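Local coordinates for protein DNA-(apurinic or apyrimidinic site) endonuclease 2 (Xenopus laevis, PDB 6WCD) that repairs DNA as a metal-dependent nuclease, incising the backbone weakly at abasic sites and resecting 3' ends in the 3'-to-5' direction, at residues A[74-79]-A[309-314]; A[121-126]-A[135-140]. All coordinates share one frame; numbering follows the deposited sequence.

How the contacts relate
Contact 1 (74-79 with 309-314) and contact 2 (121-126 with 135-140) meet along strand 119-127, with their centres about 9 Å apart. Two probable hydrogen bonds join them: Gln79 N lies 2.8 Å from Gln123 O, and Thr76 O lies 2.9 Å from His124 ND1. Contact 2 is the deeper, its centre about 11 Å from that of the chain against about 18 Å for contact 1. Contact 1 lines a 1,4-butanediol pocket away from the annotated sites, and the Ile126 side chain of contact 2 stays about 8 Å from that ligand. At its other end the Ile139 side chain comes within about 10 Å of the side chain of Tyr142, an active-site residue by similarity.

Contact 1: A[74-79]-A[309-314]; sequences SSTTPQ and CQPIAA. With BU1 (1,4-butanediol), chain D.
Thr77 and Ala314 form the tight part of this contact, where Ala314 N donates to Thr77 O at 2.9 Å with an N-H...O angle of 175°. Next to that bond, Gln79 folds back on 309-314: a bend at chi2 (72°) turns CD toward that segment, and NE2 beyond it donates to Ile312 O at 3.1 Å. The acceptor lies in the amide plane of Gln79, but NE2 stands above the carbonyl plane of Ile312, 41° out of it. Since OE1 of the same amide accepts from Arg125 N, both ends of the group are held and its rotation is fixed. The methyl of Ala314 packs against CG and CD of Gln79 and touches Pro78 O, 3.4 Å from CB. One water donates to both Thr77 O and Ile312 O, giving each carbonyl a further partner.

Toward Ser75 the contact is looser and depends more on solvent. Thr76 CG2 meets Pro311 CB at 3.7 Å, while Thr76 OG1 is engaged by Asp28 O. Pro311 CB also lies 3.5 Å from Ser75 O, and a second water bridges the backbones, donating to Ser75 O at 2.7 Å and to Pro311 O. A butanediol molecule lies against the CD and CG side of the Pro311 ring and borders Ser75 CB; its O6 donates to OE1 of the exposed Gln310 at 2.9 Å, and the diol is also hydrogen-bonded to Met1 N.

The segments lie where the chain passes from one sheet of the DNase I-like fold to the other: the 74-79 loop leads from strand 68-72 to strand 80-83, and after strand 303-307 the chain enters strand 310-312, which pairs antiparallel with 119-127. Pro78 packs between the sheets, against Thr122 of strand 119-127 and Tyr55 of strand 53-57.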
ATOM      1  N   SER A  74       5.584  17.861  -2.297  1.00 18.19           N
ATOM      2  CA  SER A  74       6.974  18.337  -2.311  0.51 20.14           C
ATOM      3  C   SER A  74       7.660  18.115  -0.982  1.00 20.57           C
ATOM      4  O   SER A  74       8.876  17.872  -0.948  1.00 25.99           O
ATOM      5  CB  SER A  74       7.012  19.833  -2.695  0.51 19.58           C
ATOM      6  OG  SER A  74       6.359  20.637  -1.733  0.51 26.25           O
ATOM      7  N   SER A  75       6.902  18.166   0.120  1.00 19.52           N
ATOM      8  CA  SER A  75       7.419  17.968   1.480  1.00 22.95           C
ATOM      9  C   SER A  75       7.991  16.575   1.704  1.00 19.64           C
ATOM     10  O   SER A  75       8.854  16.402   2.601  1.00 20.88           O
ATOM     11  CB  SER A  75       6.269  18.158   2.491  1.00 21.31           C
ATOM     12  OG  SER A  75       5.247  17.190   2.310  1.00 28.66           O
ATOM     13  N   THR A  76       7.577  15.583   0.922  1.00 16.50           N
ATOM     14  CA  THR A  76       7.933  14.202   1.168  1.00 14.75           C
ATOM     15  C   THR A  76       8.617  13.535   0.001  1.00 16.96           C
ATOM     16  O   THR A  76       8.612  12.310  -0.073  1.00 16.85           O
ATOM     17  CB  THR A  76       6.709  13.364   1.543  1.00 18.31           C
ATOM     18  OG1 THR A  76       5.694  13.571   0.557  1.00 19.43           O
ATOM     19  CG2 THR A  76       6.219  13.766   2.850  1.00 22.27           C
ATOM     20  N   THR A  77       9.169  14.312  -0.932  1.00 15.53           N
ATOM     21  CA  THR A  77       9.853  13.714  -2.068  1.00 13.32           C
ATOM     22  C   THR A  77      10.815  12.654  -1.557  1.00 13.46           C
ATOM     23  O   THR A  77      11.679  12.965  -0.737  1.00 15.16           O
ATOM     24  CB  THR A  77      10.599  14.794  -2.836  1.00 14.97           C
ATOM     25  OG1 THR A  77       9.658  15.816  -3.266  1.00 17.17           O
ATOM     26  CG2 THR A  77      11.273  14.242  -4.069  1.00 18.40           C
ATOM     27  N   PRO A  78      10.731  11.423  -2.036  1.00 13.48           N
ATOM     28  CA  PRO A  78      11.539  10.340  -1.502  1.00 13.29           C
ATOM     29  C   PRO A  78      12.977  10.369  -1.971  1.00 14.56           C
ATOM     30  O   PRO A  78      13.298  10.773  -3.100  1.00 15.83           O
ATOM     31  CB  PRO A  78      10.815   9.078  -1.988  1.00 14.60           C
ATOM     32  CG  PRO A  78      10.120   9.496  -3.216  1.00 14.67           C
ATOM     33  CD  PRO A  78       9.699  10.907  -2.985  1.00 15.55           C
ATOM     34  N   GLN A  79      13.856   9.882  -1.096  1.00 16.94           N
ATOM     35  CA  GLN A  79      15.251   9.724  -1.459  1.00 17.84           C
ATOM     36  C   GLN A  79      15.468   8.536  -2.371  1.00 18.47           C
ATOM     37  O   GLN A  79      16.455   8.511  -3.124  1.00 20.87           O
ATOM     38  CB  GLN A  79      16.110   9.592  -0.188  1.00 21.44           C
ATOM     39  CG  GLN A  79      16.378  10.919   0.565  1.00 28.93           C
ATOM     40  CD  GLN A  79      15.194  11.524   1.310  1.00 37.57           C
ATOM     41  OE1 GLN A  79      14.209  10.857   1.608  1.00 32.56           O
ATOM     42  NE2 GLN A  79      15.313  12.812   1.648  1.00 31.00           N
ATOM     43  N   CYS A 309       6.106  12.728  13.333  1.00 18.12           N
ATOM     44  CA  CYS A 309       7.411  12.910  12.693  1.00 20.51           C
ATOM     45  C   CYS A 309       7.315  13.834  11.485  1.00 19.77           C
ATOM     46  O   CYS A 309       6.244  14.050  10.910  1.00 20.48           O
ATOM     47  CB  CYS A 309       8.003  11.581  12.270  1.00 18.78           C
ATOM     48  SG  CYS A 309       6.922  10.544  11.268  1.00 23.96           S
ATOM     49  N   GLN A 310       8.442  14.470  11.169  1.00 17.23           N
ATOM     50  CA  GLN A 310       8.482  15.530  10.144  1.00 15.63           C
ATOM     51  C   GLN A 310       9.392  15.103   8.995  1.00 18.19           C
ATOM     52  O   GLN A 310      10.518  14.650   9.215  1.00 18.31           O
ATOM     53  CB  GLN A 310       8.964  16.837  10.743  1.00 17.93           C
ATOM     54  CG  GLN A 310       8.124  17.299  11.947  1.00 19.02           C
ATOM     55  CD  GLN A 310       6.679  17.578  11.573  1.00 18.91           C
ATOM     56  OE1 GLN A 310       6.412  18.205  10.552  1.00 21.85           O
ATOM     57  NE2 GLN A 310       5.738  17.030  12.352  1.00 18.65           N
ATOM     58  N   PRO A 311       8.944  15.234   7.767  1.00 16.39           N
ATOM     59  CA  PRO A 311       9.710  14.708   6.639  1.00 15.38           C
ATOM     60  C   PRO A 311      10.764  15.687   6.178  1.00 16.61           C
ATOM     61  O   PRO A 311      10.636  16.905   6.316  1.00 20.52           O
ATOM     62  CB  PRO A 311       8.633  14.527   5.576  1.00 18.08           C
ATOM     63  CG  PRO A 311       7.710  15.595   5.840  1.00 22.41           C
ATOM     64  CD  PRO A 311       7.623  15.715   7.338  1.00 20.52           C
ATOM     65  N   ILE A 312      11.817  15.121   5.597  1.00 16.79           N
ATOM     66  CA  ILE A 312      12.908  15.868   4.960  1.00 17.70           C
ATOM     67  C   ILE A 312      12.852  15.460   3.490  1.00 17.10           C
ATOM     68  O   ILE A 312      13.070  14.285   3.160  1.00 19.22           O
ATOM     69  CB  ILE A 312      14.265  15.539   5.559  1.00 19.08           C
ATOM     70  CG1 ILE A 312      14.341  15.911   7.050  1.00 22.38           C
ATOM     71  CG2 ILE A 312      15.345  16.274   4.803  1.00 25.72           C
ATOM     72  CD1 ILE A 312      15.550  15.325   7.723  1.00 29.20           C
ATOM     73  N   ALA A 313      12.496  16.399   2.621  1.00 17.45           N
ATOM     74  CA  ALA A 313      12.353  16.076   1.201  1.00 17.06           C
ATOM     75  C   ALA A 313      13.702  15.909   0.544  1.00 17.08           C
ATOM     76  O   ALA A 313      14.646  16.667   0.811  1.00 20.82           O
ATOM     77  CB  ALA A 313      11.618  17.214   0.508  1.00 19.68           C
ATOM     78  N   ALA A 314      13.765  14.960  -0.381  1.00 17.44           N
ATOM     79  CA  ALA A 314      14.934  14.858  -1.255  1.00 16.90           C
ATOM     80  C   ALA A 314      14.982  16.035  -2.209  1.00 19.34           C
ATOM     81  O   ALA A 314      13.960  16.644  -2.531  1.00 21.44           O
ATOM     82  CB  ALA A 314      14.856  13.558  -2.059  1.00 20.04           C
TER
HETATM   83  C1  BU1 D 403       5.280  19.696   5.739  1.00 64.40           C
HETATM   84  C2  BU1 D 403       4.629  18.323   5.526  1.00 51.67           C
HETATM   85  C3  BU1 D 403       3.904  17.827   6.777  1.00 40.99           C
HETATM   86  C4  BU1 D 403       4.878  17.045   7.644  1.00 50.66           C
HETATM   87  O5  BU1 D 403       6.629  19.564   6.115  1.00 50.27           O
HETATM   88  O6  BU1 D 403       4.447  16.860   8.976  1.00 21.86           O
HETATM   89  O   HOH W   1      10.053  18.334   4.003  1.00 29.54           O
HETATM   90  O   HOH W   2      11.023  12.398   2.011  1.00 24.46           O

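Contact 2: A[121-126]-A[135-140]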
ATOM      1  N   LEU A 121       7.605   0.824  -3.486  1.00 10.88           N
ATOM      2  CA  LEU A 121       8.305   1.232  -2.261  1.00 10.86           C
ATOM      3  C   LEU A 121       8.884   2.619  -2.435  1.00 13.40           C
ATOM      4  O   LEU A 121       9.530   2.915  -3.449  1.00 13.70           O
ATOM      5  CB  LEU A 121       9.449   0.289  -1.894  1.00 12.83           C
ATOM      6  CG  LEU A 121       8.985  -1.074  -1.371  1.00 17.87           C
ATOM      7  CD1 LEU A 121       8.342  -1.925  -2.410  1.00 23.27           C
ATOM      8  CD2 LEU A 121      10.181  -1.784  -0.721  1.00 21.62           C
ATOM      9  N   THR A 122       8.665   3.481  -1.426  1.00 12.99           N
ATOM     10  CA  THR A 122       9.281   4.809  -1.412  1.00 11.49           C
ATOM     11  C   THR A 122       9.975   4.976  -0.065  1.00 13.23           C
ATOM     12  O   THR A 122       9.492   4.472   0.950  1.00 14.08           O
ATOM     13  CB  THR A 122       8.260   5.931  -1.675  1.00 11.62           C
ATOM     14  OG1 THR A 122       7.165   5.879  -0.774  1.00 14.30           O
ATOM     15  CG2 THR A 122       7.684   5.922  -3.104  1.00 13.52           C
ATOM     16  N   GLN A 123      11.136   5.622  -0.075  1.00 12.57           N
ATOM     17  CA  GLN A 123      11.910   5.784   1.143  1.00 13.84           C
ATOM     18  C   GLN A 123      12.103   7.263   1.401  1.00 14.02           C
ATOM     19  O   GLN A 123      12.538   7.998   0.520  1.00 15.37           O
ATOM     20  CB  GLN A 123      13.236   5.043   1.002  1.00 17.52           C
ATOM     21  CG  GLN A 123      14.043   4.938   2.230  1.00 27.54           C
ATOM     22  CD  GLN A 123      15.168   3.942   2.020  1.00 35.69           C
ATOM     23  OE1 GLN A 123      16.223   4.301   1.494  1.00 39.01           O
ATOM     24  NE2 GLN A 123      14.937   2.688   2.389  1.00 20.72           N
ATOM     25  N   HIS A 124      11.794   7.674   2.637  1.00 14.61           N
ATOM     26  CA  HIS A 124      11.662   9.063   3.041  1.00 15.84           C
ATOM     27  C   HIS A 124      12.537   9.289   4.263  1.00 18.18           C
ATOM     28  O   HIS A 124      12.463   8.531   5.232  1.00 22.54           O
ATOM     29  CB  HIS A 124      10.198   9.361   3.402  1.00 15.25           C
ATOM     30  CG  HIS A 124       9.219   8.969   2.334  1.00 14.61           C
ATOM     31  ND1 HIS A 124       8.759   9.844   1.382  1.00 15.57           N
ATOM     32  CD2 HIS A 124       8.670   7.765   2.036  1.00 13.80           C
ATOM     33  CE1 HIS A 124       7.966   9.190   0.541  1.00 14.16           C
ATOM     34  NE2 HIS A 124       7.886   7.939   0.917  1.00 14.89           N
ATOM     35  N   ARG A 125      13.275  10.376   4.300  1.00 15.42           N
ATOM     36  CA  ARG A 125      13.939  10.712   5.557  1.00 15.84           C
ATOM     37  C   ARG A 125      12.951  11.467   6.443  1.00 17.00           C
ATOM     38  O   ARG A 125      12.148  12.277   5.958  1.00 16.27           O
ATOM     39  CB  ARG A 125      15.162  11.559   5.294  1.00 20.24           C
ATOM     40  CG  ARG A 125      16.274  10.799   4.577  1.00 26.55           C
ATOM     41  CD  ARG A 125      16.918   9.686   5.466  1.00 34.12           C
ATOM     42  NE  ARG A 125      18.106  10.178   6.176  1.00 55.29           N
ATOM     43  CZ  ARG A 125      18.806   9.495   7.085  1.00 56.61           C
ATOM     44  NH1 ARG A 125      19.874  10.046   7.641  1.00 77.87           N
ATOM     45  NH2 ARG A 125      18.453   8.276   7.457  1.00 41.74           N
ATOM     46  N   ILE A 126      13.014  11.195   7.742  1.00 15.81           N
ATOM     47  CA  ILE A 126      12.090  11.807   8.698  1.00 14.95           C
ATOM     48  C   ILE A 126      12.917  12.213   9.911  1.00 16.02           C
ATOM     49  O   ILE A 126      13.989  11.669  10.190  1.00 17.61           O
ATOM     50  CB  ILE A 126      10.919  10.888   9.130  1.00 15.34           C
ATOM     51  CG1 ILE A 126      11.439   9.588   9.783  1.00 21.24           C
ATOM     52  CG2 ILE A 126       9.965  10.647   7.976  1.00 16.60           C
ATOM     53  CD1 ILE A 126      10.375   8.806  10.537  1.00 25.19           C
ATOM     54  N   THR A 135      15.272   6.853   8.497  1.00 17.42           N
ATOM     55  CA  THR A 135      14.628   6.500   7.251  0.58 17.92           C
ATOM     56  C   THR A 135      13.270   5.881   7.536  1.00 16.46           C
ATOM     57  O   THR A 135      13.130   5.099   8.496  1.00 17.19           O
ATOM     58  CB  THR A 135      15.515   5.515   6.481  0.58 19.65           C
ATOM     59  OG1 THR A 135      16.785   6.128   6.239  0.58 24.08           O
ATOM     60  CG2 THR A 135      14.875   5.102   5.185  0.58 18.29           C
ATOM     61  N   LEU A 136      12.279   6.220   6.719  1.00 14.82           N
ATOM     62  CA  LEU A 136      10.964   5.576   6.726  1.00 14.25           C
ATOM     63  C   LEU A 136      10.718   5.012   5.342  1.00 15.54           C
ATOM     64  O   LEU A 136      10.704   5.758   4.349  1.00 14.91           O
ATOM     65  CB  LEU A 136       9.894   6.583   7.056  1.00 14.85           C
ATOM     66  CG  LEU A 136       8.479   6.116   6.908  1.00 17.48           C
ATOM     67  CD1 LEU A 136       8.153   5.037   7.925  1.00 18.54           C
ATOM     68  CD2 LEU A 136       7.489   7.280   7.102  1.00 20.95           C
ATOM     69  N   THR A 137      10.527   3.698   5.261  1.00 12.26           N
ATOM     70  CA  THR A 137      10.189   3.073   4.000  1.00 12.33           C
ATOM     71  C   THR A 137       8.713   2.738   3.986  1.00 10.85           C
ATOM     72  O   THR A 137       8.217   2.084   4.908  1.00 13.65           O
ATOM     73  CB  THR A 137      11.028   1.819   3.776  1.00 13.41           C
ATOM     74  OG1 THR A 137      12.411   2.158   3.787  1.00 16.14           O
ATOM     75  CG2 THR A 137      10.755   1.232   2.395  1.00 15.16           C
ATOM     76  N   VAL A 138       7.998   3.194   2.953  1.00 11.26           N
ATOM     77  CA  VAL A 138       6.584   2.969   2.741  1.00 10.80           C
ATOM     78  C   VAL A 138       6.412   1.919   1.654  1.00 11.48           C
ATOM     79  O   VAL A 138       6.877   2.104   0.514  1.00 12.59           O
ATOM     80  CB  VAL A 138       5.902   4.295   2.354  1.00 12.87           C
ATOM     81  CG1 VAL A 138       4.477   4.071   2.019  1.00 15.47           C
ATOM     82  CG2 VAL A 138       6.054   5.315   3.450  1.00 13.74           C
ATOM     83  N   ILE A 139       5.779   0.797   2.000  1.00 11.17           N
ATOM     84  CA  ILE A 139       5.549  -0.299   1.096  1.00 11.67           C
ATOM     85  C   ILE A 139       4.068  -0.336   0.801  1.00 11.76           C
ATOM     86  O   ILE A 139       3.288  -0.690   1.679  1.00 12.34           O
ATOM     87  CB  ILE A 139       5.992  -1.614   1.723  1.00 12.02           C
ATOM     88  CG1 ILE A 139       7.429  -1.500   2.234  1.00 12.00           C
ATOM     89  CG2 ILE A 139       5.863  -2.755   0.721  1.00 13.72           C
ATOM     90  CD1 ILE A 139       7.992  -2.803   2.861  1.00 15.93           C
ATOM     91  N   ASN A 140       3.701   0.008  -0.420  1.00 10.63           N
ATOM     92  CA  ASN A 140       2.312   0.174  -0.868  1.00  9.54           C
ATOM     93  C   ASN A 140       1.951  -1.083  -1.660  1.00 10.45           C
ATOM     94  O   ASN A 140       2.545  -1.332  -2.720  1.00 11.16           O
ATOM     95  CB  ASN A 140       2.232   1.437  -1.725  1.00 10.39           C
ATOM     96  CG  ASN A 140       0.913   1.634  -2.411  1.00 11.35           C
ATOM     97  OD1 ASN A 140      -0.026   0.892  -2.149  1.00 13.39           O
ATOM     98  ND2 ASN A 140       0.839   2.617  -3.298  1.00 12.13           N
TER
HETATM   99  O   HOH W   3       5.268   3.759  -1.572  1.00 16.03           O
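The beta hairpin of strands 119-127 and 133-142 brings 121-126 against 135-140 in one sheet of the nuclease domain. The segment axes approach to 4.6 Å, with N-to-C directions 154° apart. Thr122 with Val138 and His124 with Leu136 are the hydrogen-bonded pairs; Val138 N reaches Thr122 O at 2.8 Å, and Leu136 N reaches His124 O at 2.8 Å.

On the face of Leu121, Gln123 and Arg125, Leu121 CG lies alongside Ile139 CG1 at 3.9 Å. Gln123 runs out extended, CG anti to the backbone N (chi1 -171°), and NE2 donates to Thr137 OG1 at 2.9 Å, at 173° and with the hydroxyl oxygen in the amide plane of Gln123. An alanine at Gln123 would probably leave Thr137 OG1 without this donor and open a gap beside the buried threonine. Arg125 NH2 also donates to Thr135 OG1 at the guanidinium edge, a less certain bond because that threonine has two conformers; NE makes a salt bridge with Glu133.

On the other face, His124 NE2 and Thr122 OG1 share a hydrogen bond of 2.8 Å, and Val138 CG2 approaches the ring obliquely. A water links Thr122 OG1 to Val138 O. Both ring nitrogens being engaged, ND1 by the 74-79 loop, the buried imidazole is probably held in one orientation, and its polar atoms are satisfied amid apolar neighbours such as Val138 and Ile29.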